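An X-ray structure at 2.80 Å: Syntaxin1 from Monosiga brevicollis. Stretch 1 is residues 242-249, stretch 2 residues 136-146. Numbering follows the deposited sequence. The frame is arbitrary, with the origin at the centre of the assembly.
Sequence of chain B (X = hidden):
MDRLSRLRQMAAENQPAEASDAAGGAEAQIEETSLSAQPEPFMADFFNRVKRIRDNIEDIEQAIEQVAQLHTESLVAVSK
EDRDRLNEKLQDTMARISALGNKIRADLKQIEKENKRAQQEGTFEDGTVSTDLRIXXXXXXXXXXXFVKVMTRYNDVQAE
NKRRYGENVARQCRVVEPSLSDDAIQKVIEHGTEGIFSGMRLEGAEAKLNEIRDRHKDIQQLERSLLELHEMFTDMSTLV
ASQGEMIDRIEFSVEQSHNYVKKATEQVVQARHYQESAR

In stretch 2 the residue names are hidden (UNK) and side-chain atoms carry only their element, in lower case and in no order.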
# COMPACT_ATOMS: atom_id res chain seq x y z
N SER B 242 7.58 -8.43 -20.91
CA SER B 242 6.72 -9.61 -21.04
C SER B 242 6.82 -10.52 -19.81
O SER B 242 6.56 -11.72 -19.89
CB SER B 242 7.03 -10.38 -22.33
OG SER B 242 8.39 -10.75 -22.41
N GLN B 243 7.21 -9.94 -18.68
CA GLN B 243 7.23 -10.63 -17.40
C GLN B 243 6.75 -9.68 -16.31
O GLN B 243 6.99 -8.48 -16.38
CB GLN B 243 8.63 -11.15 -17.06
CG GLN B 243 8.75 -11.78 -15.68
CD GLN B 243 10.13 -12.38 -15.42
OE1 GLN B 243 10.69 -12.25 -14.33
NE2 GLN B 243 10.68 -13.05 -16.43
N GLY B 244 6.05 -10.22 -15.32
CA GLY B 244 5.65 -9.43 -14.17
C GLY B 244 4.76 -8.23 -14.42
O GLY B 244 3.68 -8.35 -15.01
N GLU B 245 5.23 -7.06 -13.97
CA GLU B 245 4.43 -5.84 -13.84
C GLU B 245 3.42 -5.96 -12.69
O GLU B 245 3.05 -4.96 -12.06
CB GLU B 245 3.72 -5.47 -15.16
CG GLU B 245 2.24 -5.87 -15.22
CD GLU B 245 1.53 -5.37 -16.48
OE1 GLU B 245 2.06 -4.44 -17.13
OE2 GLU B 245 0.45 -5.89 -16.81
N MET B 246 3.03 -7.21 -12.40
CA MET B 246 1.94 -7.51 -11.48
C MET B 246 2.24 -8.74 -10.61
O MET B 246 1.53 -9.01 -9.63
CB MET B 246 0.66 -7.74 -12.29
CG MET B 246 -0.63 -7.52 -11.51
SD MET B 246 -0.87 -5.84 -10.88
CE MET B 246 -1.76 -5.07 -12.23
N ILE B 247 3.30 -9.48 -10.97
CA ILE B 247 3.64 -10.74 -10.30
C ILE B 247 4.04 -10.59 -8.82
O ILE B 247 3.81 -11.50 -8.02
CB ILE B 247 4.73 -11.54 -11.08
CG1 ILE B 247 5.05 -12.86 -10.38
CG2 ILE B 247 5.99 -10.70 -11.27
CD1 ILE B 247 5.60 -13.94 -11.31
N ASP B 248 4.64 -9.45 -8.46
CA ASP B 248 4.96 -9.19 -7.07
C ASP B 248 3.73 -9.02 -6.18
O ASP B 248 3.85 -8.85 -4.97
CB ASP B 248 5.87 -7.97 -6.93
CG ASP B 248 6.77 -8.05 -5.70
OD1 ASP B 248 7.06 -9.19 -5.26
OD2 ASP B 248 7.18 -7.00 -5.17
N ARG B 249 2.54 -9.06 -6.78
CA ARG B 249 1.30 -8.92 -6.02
C ARG B 249 0.78 -10.30 -5.62
O ARG B 249 0.66 -11.18 -6.47
CB ARG B 249 0.26 -8.15 -6.84
CG ARG B 249 0.28 -6.64 -6.59
CD ARG B 249 -0.29 -6.31 -5.20
NE ARG B 249 0.21 -5.05 -4.67
CZ ARG B 249 -0.20 -4.51 -3.53
NH1 ARG B 249 -1.12 -5.13 -2.79
NH2 ARG B 249 0.30 -3.35 -3.11
N UNK B 136 7.93 -21.44 -9.74
CA UNK B 136 9.05 -21.09 -10.59
C UNK B 136 9.02 -19.61 -10.99
O UNK B 136 10.04 -18.92 -10.95
n UNK B 136 10.12 -25.33 -12.90
c UNK B 136 11.36 -25.19 -13.36
c UNK B 136 9.24 -23.45 -11.59
n UNK B 136 12.20 -26.22 -13.32
c UNK B 136 9.06 -21.96 -11.85
n UNK B 136 11.76 -24.02 -13.84
c UNK B 136 9.13 -24.26 -12.88
N UNK B 137 7.83 -19.13 -11.35
CA UNK B 137 7.68 -17.75 -11.81
C UNK B 137 7.89 -16.71 -10.71
O UNK B 137 8.53 -15.69 -10.95
c UNK B 137 6.26 -18.13 -13.89
n UNK B 137 4.79 -18.39 -15.78
o UNK B 137 3.88 -17.85 -13.79
c UNK B 137 6.32 -17.55 -12.48
c UNK B 137 4.87 -18.11 -14.49
N UNK B 138 7.38 -16.96 -9.51
CA UNK B 138 7.62 -16.03 -8.41
C UNK B 138 9.07 -16.03 -7.93
O UNK B 138 9.61 -14.98 -7.58
c UNK B 138 6.65 -16.23 -7.25
o UNK B 138 6.55 -17.59 -6.91
N UNK B 139 9.71 -17.20 -7.94
CA UNK B 139 11.14 -17.30 -7.65
C UNK B 139 11.96 -16.54 -8.69
O UNK B 139 12.85 -15.75 -8.36
c UNK B 139 11.67 -19.29 -5.12
c UNK B 139 11.07 -19.64 -6.49
o UNK B 139 12.58 -18.48 -5.01
c UNK B 139 11.60 -18.77 -7.63
n UNK B 139 11.13 -19.90 -4.08
N UNK B 140 11.66 -16.80 -9.96
CA UNK B 140 12.41 -16.19 -11.05
C UNK B 140 12.33 -14.66 -11.00
O UNK B 140 13.35 -13.97 -11.15
n UNK B 140 13.83 -15.43 -13.42
c UNK B 140 11.90 -16.70 -12.40
n UNK B 140 13.58 -15.75 -15.52
c UNK B 140 12.71 -16.22 -13.56
c UNK B 140 12.56 -16.42 -14.89
c UNK B 140 14.33 -15.16 -14.61
N UNK B 141 11.12 -14.14 -10.78
CA UNK B 141 10.90 -12.71 -10.71
C UNK B 141 11.61 -12.09 -9.52
O UNK B 141 12.44 -11.19 -9.67
c UNK B 141 9.41 -12.40 -10.63
o UNK B 141 8.76 -12.75 -11.84
N UNK B 142 11.28 -12.58 -8.33
CA UNK B 142 11.84 -12.04 -7.11
C UNK B 142 13.37 -11.91 -7.16
O UNK B 142 13.93 -10.87 -6.79
c UNK B 142 11.40 -12.90 -5.92
o UNK B 142 11.87 -12.35 -4.70
N UNK B 143 14.05 -12.96 -7.60
CA UNK B 143 15.50 -13.01 -7.54
C UNK B 143 16.17 -12.13 -8.59
O UNK B 143 17.22 -11.52 -8.34
c UNK B 143 16.43 -14.94 -5.22
c UNK B 143 15.68 -15.38 -6.47
c UNK B 143 15.97 -16.83 -6.80
c UNK B 143 16.00 -14.47 -7.66
N UNK B 144 15.57 -12.06 -9.78
CA UNK B 144 16.08 -11.16 -10.80
C UNK B 144 16.10 -9.74 -10.27
O UNK B 144 17.07 -9.01 -10.47
c UNK B 144 15.24 -11.26 -12.06
o UNK B 144 15.28 -12.58 -12.56
N UNK B 145 15.04 -9.35 -9.58
CA UNK B 145 15.00 -8.03 -8.96
C UNK B 145 16.08 -7.93 -7.91
O UNK B 145 16.93 -7.04 -7.98
c UNK B 145 13.60 -7.70 -8.40
c UNK B 145 9.80 -8.86 -8.69
n UNK B 145 10.44 -7.83 -8.14
n UNK B 145 9.12 -9.72 -7.92
c UNK B 145 12.53 -7.39 -9.47
c UNK B 145 11.21 -6.83 -8.88
n UNK B 145 9.84 -9.06 -10.01
N UNK B 146 16.08 -8.85 -6.94
CA UNK B 146 17.11 -8.86 -5.90
C UNK B 146 18.50 -8.72 -6.53
O UNK B 146 19.32 -7.95 -6.04
c UNK B 146 17.01 -10.12 -5.02
c UNK B 146 18.41 -7.80 -2.82
c UNK B 146 17.89 -10.11 -3.76
c UNK B 146 17.49 -9.03 -2.76
n UNK B 146 17.92 -6.66 -1.99

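Position 136 carries seven side-chain atoms: three carbons, a nitrogen, then a carbon bearing two more nitrogens. That guanidinium makes it Arg136, and it stays clear of stretch 1.

Position 137 has three carbons, the third carrying one oxygen and one nitrogen. Its CB lies 3.9 Å from CD1 of Ile247, and its backbone O is nearer that methyl, at 3.4 Å. The amide is a glutamine's, and Gln137 thus offers mainly the base of its side chain and its carbonyl.

Position 138 holds one carbon and one oxygen. Its backbone N is 3.9 Å from Ile247 CD1. A single hydroxyl without a second branch reads as serine, so at Ser138 the isoleucine packs against main chain.

Position 139 again shows three carbons ending in an oxygen and a nitrogen. This is Gln139, whose CA-to-CB bond points away from stretch 1; its amide is hydrogen-bonded elsewhere in the structure.

Position 140 has one carbon leading to a five-membered ring of three carbons and two nitrogens. NE2 of Gln243 sits over one face of that ring, 4.1 Å from one of the ring nitrogens of position 140. The ring is an imidazole, so this is His140. The CA-to-CB bond of His140 points sideways to stretch 1, but the end of the side chain comes nearer.

Position 141 is one carbon and one oxygen, its CA-to-CB bond pointed toward stretch 1. The oxygen is 3.2 Å from OE1 of Gln243 and 3.4 Å from CD1 of Ile247. It is Ser141, and its OG also lies 3.1 Å from the backbone O of Gln137, so its one proton has two acceptors within reach and the choice between them remains open.

Position 142 has the same two atoms. This is Ser142; its CA-to-CB bond points sideways, and its OG hydrogen-bonds elsewhere in the structure.

Position 143 has four carbons forked at the second, the mark of leucine; Leu143 is out of reach of stretch 1.

Position 144, one carbon and one oxygen, is Ser144. Its OG turns back to donate to the backbone O of His140 at 2.8 Å.

Position 145 repeats the pattern of three carbons, a nitrogen and a carbon with two nitrogens. One terminal nitrogen is 3.4 Å from OD1 of Asp248; the other is 4.4 Å from CG2 of Ile247. This is Arg145, whose guanidinium meets both residues obliquely.

Position 146 runs four carbons in a row to a nitrogen: Lys146, beyond reach of stretch 1.

The contact pairs a helix with an irregular loop and buries 326 Å² in all. Positions 137, 141 and 145, spaced one helical turn apart, form a stripe that meets Ile247, the loop residue with the most area covered by the helix. Polar contacts accompany this packing: Gln243 reaches Ser141 and the His140 ring, while Asp248 forms a salt bridge with Arg145 whose hydrogen bond is weak, at 132°. A type I turn from Met246 to Arg249 places Ile247 and Asp248 next to each other at its middle, presenting a greasy and a charged group to one helix.

Stretch 2 136-146: RQSQHSSLSRK
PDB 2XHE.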